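Local coordinates for protein thymidylate synthase ThyX (PDB 4P5A) that binds FAD as a tetramer and, as a UMP/dUMP methylase of the ThyX family, probably uses methylenetetrahydrofolate to methylate the uracil ring of its nucleotide substrate, at residues V81-R86 with S191-R196; A219-K222 with T227-A230. All coordinates share one frame; numbering follows the deposited sequence. Where two conformers were deposited one is given.

How the interactions relate
Interaction 1 lies in the nucleotide site, where 81-86 and 191-196 hold bound 5-bromo-UMP next to the flavin cofactor. Interaction 2 is packing further out, between helices 207-223 and 225-233. Their centres are 18 Å apart and their nearest atoms about 8 Å, so the two do not touch. The tie is helix 183-193: it carries Arg193 into interaction 1, while its Ala183, Leu186, Met187 and Leu190 pack against Trp220 of interaction 2. Helix 207-223, which follows it in the chain, bridges them too, since its Ile209 touches both His83 and Arg193. The Trp220 side chain remains about 12 Å from a bound FAD.

Interaction 1: V81-R86 with S191-R196; sequences VRHLMR and SLRTHR. With 5BU (5-bromo-uridine-5'-monophosphate), chain F.
The nucleotide pocket of this ThyX enzyme is built where His83, on helix 78-84, meets Arg193, on helix 183-193. The Arg193 guanidinium has His83 CB over one face, 3.6 Å above its plane, while its edge is turned to the uracil of bound 5-bromo-UMP. There Arg193 NH2 donates a fairly straight hydrogen bond (161°) to O2 of the base at 2.9 Å, and NH1 comes to 2.9 Å from N3. CG lies anti to the carbonyl carbon (chi1 -60°), and after one bend at chi2 the Arg193 chain runs extended, which carries its tip to the base. Its NE is bonded to His87 NE2, a second-shell hold on the rotation of the group. This fits the role predicted for Arg193, promoting ionisation of the substrate's N3.

Arg86 and His87 open the RHRX7S signature of the ThyX family. Arg86 NH2 binds the ribose O3' at 3.1 Å and also bonds FAD O2, so one nitrogen links sugar and cofactor. Arg86 CB lies 4.2 Å from Arg193 NH2. His83 sets its ring face under the uracil, with N3 3.5 Å above the ring plane towards the rim, and His83 NE2 donates to phosphate oxygen OP3 at 2.7 Å. Arg82 lays its guanidinium against ribose C3', and its NH1 forms a salt bridge to Glu94 of a second subunit, which also hydrogen-bonds the nucleotide through residues including Ser96, Arg98 and Arg166.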
# COMPACT_ATOMS: atom_id res chain seq x y z
N VAL B 81 -13.47 15.67 -3.32
CA VAL B 81 -13.27 14.18 -3.35
C VAL B 81 -11.92 13.77 -3.92
O VAL B 81 -11.33 12.79 -3.45
CB VAL B 81 -14.40 13.55 -4.18
CG1 VAL B 81 -14.26 12.00 -4.26
CG2 VAL B 81 -15.71 13.86 -3.43
N ARG B 82 -11.48 14.51 -4.93
CA ARG B 82 -10.13 14.28 -5.47
C ARG B 82 -9.09 14.36 -4.36
O ARG B 82 -8.18 13.50 -4.41
CB ARG B 82 -9.71 15.19 -6.62
CG ARG B 82 -10.76 15.09 -7.78
CD ARG B 82 -9.96 14.90 -9.12
NE ARG B 82 -9.17 15.97 -9.55
CZ ARG B 82 -8.05 15.85 -10.28
NH1 ARG B 82 -7.53 16.93 -10.70
NH2 ARG B 82 -7.45 14.69 -10.56
N HIS B 83 -9.11 15.38 -3.51
CA HIS B 83 -8.15 15.49 -2.43
C HIS B 83 -8.24 14.25 -1.49
O HIS B 83 -7.20 13.70 -1.17
CB HIS B 83 -8.32 16.80 -1.64
CG HIS B 83 -8.20 17.99 -2.53
ND1 HIS B 83 -8.56 19.27 -2.12
CD2 HIS B 83 -7.70 18.11 -3.78
CE1 HIS B 83 -8.29 20.12 -3.09
NE2 HIS B 83 -7.73 19.45 -4.09
N LEU B 84 -9.45 13.91 -1.10
CA LEU B 84 -9.67 12.75 -0.18
C LEU B 84 -9.09 11.50 -0.83
O LEU B 84 -8.38 10.72 -0.14
CB LEU B 84 -11.18 12.53 0.04
CG LEU B 84 -11.50 11.27 0.86
CD1 LEU B 84 -10.78 11.30 2.22
CD2 LEU B 84 -13.02 11.35 1.13
N MET B 85 -9.37 11.31 -2.14
CA MET B 85 -8.94 10.04 -2.74
C MET B 85 -7.46 9.88 -3.07
O MET B 85 -7.06 8.81 -3.55
CB MET B 85 -9.77 9.78 -3.93
CG MET B 85 -11.24 9.48 -3.39
SD MET B 85 -12.46 9.06 -4.73
CE MET B 85 -11.85 7.52 -4.96
N ARG B 86 -6.68 10.91 -2.86
CA ARG B 86 -5.26 10.73 -2.95
C ARG B 86 -4.64 9.86 -1.80
O ARG B 86 -3.48 9.39 -1.92
CB ARG B 86 -4.51 12.06 -2.94
CG ARG B 86 -4.89 12.92 -4.18
CD ARG B 86 -4.58 12.15 -5.52
NE ARG B 86 -3.12 11.79 -5.60
CZ ARG B 86 -2.15 12.60 -6.06
NH1 ARG B 86 -0.90 12.19 -6.04
NH2 ARG B 86 -2.41 13.86 -6.47
N SER B 191 -3.18 14.96 9.71
CA SER B 191 -1.93 15.80 9.78
C SER B 191 -1.80 16.58 8.53
O SER B 191 -1.32 17.70 8.54
CB SER B 191 -0.72 14.89 9.95
OG SER B 191 0.46 15.65 10.19
N LEU B 192 -2.28 16.05 7.42
CA LEU B 192 -2.07 16.78 6.11
C LEU B 192 -3.29 17.67 5.73
O LEU B 192 -3.16 18.66 5.02
CB LEU B 192 -1.89 15.75 4.97
CG LEU B 192 -0.57 15.04 5.00
CD1 LEU B 192 -0.69 13.73 4.01
CD2 LEU B 192 0.58 16.02 4.58
N ARG B 193 -4.49 17.28 6.14
CA ARG B 193 -5.75 17.88 5.64
C ARG B 193 -6.40 18.77 6.73
O ARG B 193 -7.57 19.16 6.57
CB ARG B 193 -6.77 16.84 5.17
CG ARG B 193 -6.21 16.00 4.05
CD ARG B 193 -5.74 16.80 2.81
NE ARG B 193 -5.41 15.87 1.66
CZ ARG B 193 -5.10 16.34 0.45
NH1 ARG B 193 -5.07 17.70 0.22
NH2 ARG B 193 -4.87 15.48 -0.54
N THR B 194 -5.66 19.11 7.77
CA THR B 194 -6.13 20.19 8.65
C THR B 194 -4.99 21.22 8.76
O THR B 194 -3.78 20.86 8.80
CB THR B 194 -6.53 19.74 10.03
OG1 THR B 194 -5.42 19.07 10.66
CG2 THR B 194 -7.72 18.86 9.97
N HIS B 195 -5.39 22.50 8.84
CA HIS B 195 -4.38 23.60 8.99
C HIS B 195 -4.38 24.01 10.47
O HIS B 195 -5.27 24.71 10.91
CB HIS B 195 -4.82 24.79 8.14
CG HIS B 195 -3.92 25.98 8.31
ND1 HIS B 195 -4.26 27.08 9.08
CD2 HIS B 195 -2.67 26.22 7.83
CE1 HIS B 195 -3.26 27.95 9.07
NE2 HIS B 195 -2.28 27.47 8.31
N ARG B 196 -3.36 23.60 11.21
CA ARG B 196 -3.28 23.85 12.62
C ARG B 196 -1.94 24.51 12.95
O ARG B 196 -0.91 23.82 13.00
CB ARG B 196 -3.43 22.55 13.39
CG ARG B 196 -4.81 21.97 13.19
CD ARG B 196 -5.90 22.87 13.83
NE ARG B 196 -7.16 22.15 13.66
CZ ARG B 196 -7.98 22.25 12.63
NH1 ARG B 196 -7.82 23.12 11.62
NH2 ARG B 196 -9.02 21.49 12.67
P 5BU F . -5.93 20.72 -7.44
OP1 5BU F . -6.30 20.97 -8.88
OP2 5BU F . -4.78 21.60 -6.91
OP3 5BU F . -7.16 20.70 -6.47
O5' 5BU F . -5.33 19.19 -7.40
C5' 5BU F . -4.54 18.78 -8.42
C4' 5BU F . -4.06 17.27 -8.08
O4' 5BU F . -3.25 17.33 -6.85
C3' 5BU F . -5.23 16.36 -7.72
O3' 5BU F . -4.88 14.97 -7.96
C2' 5BU F . -5.31 16.55 -6.21
O2' 5BU F . -5.93 15.41 -5.59
C1' 5BU F . -3.90 16.80 -5.72
N1 5BU F . -3.78 17.85 -4.68
C2 5BU F . -4.37 17.60 -3.44
O2 5BU F . -4.83 16.44 -3.27
N3 5BU F . -4.46 18.52 -2.46
C4 5BU F . -3.92 19.79 -2.68
O4 5BU F . -3.99 20.62 -1.81
C5 5BU F . -3.34 20.02 -3.94
C6 5BU F . -3.27 19.14 -4.97
BR 5BU F . -2.41 21.70 -4.20

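Interaction 2: A219-K222 with T227-A230; sequences AWAK and THEA
Trp220 and Ala221 of helix 207-223 meet Thr227 and His228 of helix 225-233, two successive helices that join at a sharp bend in the chain. The backbones come close here: the CA atoms of Ala221 and His228 are 5.4 Å apart.

Trp220 comes first. With CG anti to its backbone N (chi1 170°), the indole reaches across towards the second helix and puts its six-membered ring there. His228 CB sits over one face of that ring, 4.2 Å from its centroid, in a CH-pi contact. The imidazole of His228 turns its edge to the same ring in an offset edge-to-face pair, the planes at 82°, and its CD2 approaches Trp220 CZ3 to 3.5 Å. At the rim of the indole, near its plane, the methyl CG2 of Thr227 touches CZ2 at 3.6 Å. Beyond this pair of helices, Trp220 is packed against Ala183, Leu186, Met187 and Leu190, which ties helix 207-223 to helix 183-193 and its FAD-pocket residues.

Ala221 follows, placing its methyl squarely over the other flat group. Its CB is 3.7 Å from the centroid of the His228 ring, only 11° from the ring normal, a second CH-pi contact. The imidazole therefore has a methyl on one face and the indole at its edge.

The polar atoms find partners beside the contact: His228 NE2 is hydrogen-bonded to Glu217 OE2 on helix 207-223, and Thr227 OG1 to Asp23 OD2. That carboxylate would probably favour a protonated imidazole. Trp220 meets CB and CD2 of His228, and Ala221 CB covers the imidazole face, so the two segments touch through van der Waals, edge-to-face and CH-pi contacts, while the Glu217 bond adds a polar tie between the same helices and restrains the imidazole.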
# COMPACT_ATOMS: atom_id res chain seq x y z
N ALA B 219 -15.85 12.89 14.95
CA ALA B 219 -16.41 11.54 15.14
C ALA B 219 -15.39 10.59 15.77
O ALA B 219 -15.66 9.83 16.68
CB ALA B 219 -16.96 10.94 13.80
N TRP B 220 -14.17 10.57 15.24
CA TRP B 220 -13.15 9.66 15.72
C TRP B 220 -12.82 9.96 17.21
O TRP B 220 -12.55 9.06 17.99
CB TRP B 220 -11.89 9.88 14.88
CG TRP B 220 -10.63 9.17 15.37
CD1 TRP B 220 -10.46 7.84 15.68
CD2 TRP B 220 -9.38 9.81 15.65
NE1 TRP B 220 -9.15 7.62 16.03
CE2 TRP B 220 -8.46 8.80 16.04
CE3 TRP B 220 -8.91 11.14 15.53
CZ2 TRP B 220 -7.14 9.09 16.40
CZ3 TRP B 220 -7.63 11.40 15.84
CH2 TRP B 220 -6.74 10.39 16.27
N ALA B 221 -12.90 11.22 17.62
CA ALA B 221 -12.50 11.59 19.04
C ALA B 221 -13.46 10.96 20.02
O ALA B 221 -13.06 10.63 21.17
CB ALA B 221 -12.50 13.09 19.17
N LYS B 222 -14.69 10.70 19.57
CA LYS B 222 -15.66 9.97 20.43
C LYS B 222 -15.37 8.53 20.49
O LYS B 222 -15.62 7.91 21.55
CB LYS B 222 -17.12 10.20 19.91
CG LYS B 222 -17.54 11.54 20.06
CD LYS B 222 -18.85 11.77 19.19
CE LYS B 222 -19.03 13.30 19.03
NZ LYS B 222 -20.18 13.76 18.12
N THR B 227 -6.46 8.12 22.28
CA THR B 227 -5.64 8.28 21.05
C THR B 227 -5.73 9.71 20.51
O THR B 227 -4.69 10.32 20.07
CB THR B 227 -6.06 7.21 19.97
OG1 THR B 227 -5.82 5.95 20.54
CG2 THR B 227 -5.05 7.34 18.73
N HIS B 228 -6.95 10.22 20.36
CA HIS B 228 -7.15 11.54 19.85
C HIS B 228 -6.41 12.58 20.72
O HIS B 228 -5.70 13.49 20.19
CB HIS B 228 -8.63 11.81 19.75
CG HIS B 228 -8.90 13.20 19.33
ND1 HIS B 228 -9.06 14.19 20.26
CD2 HIS B 228 -8.81 13.84 18.12
CE1 HIS B 228 -9.29 15.35 19.64
NE2 HIS B 228 -9.12 15.17 18.33
N GLU B 229 -6.50 12.44 22.07
CA GLU B 229 -5.73 13.37 22.92
C GLU B 229 -4.26 13.27 22.71
O GLU B 229 -3.56 14.33 22.62
CB GLU B 229 -6.00 13.17 24.43
CG GLU B 229 -7.40 13.56 24.73
CD GLU B 229 -7.70 15.05 24.65
OE1 GLU B 229 -7.24 15.76 25.61
OE2 GLU B 229 -8.43 15.48 23.68
N ALA B 230 -3.75 12.05 22.63
CA ALA B 230 -2.29 11.84 22.42
C ALA B 230 -1.83 12.39 21.04
O ALA B 230 -0.76 12.96 20.92
CB ALA B 230 -1.93 10.29 22.50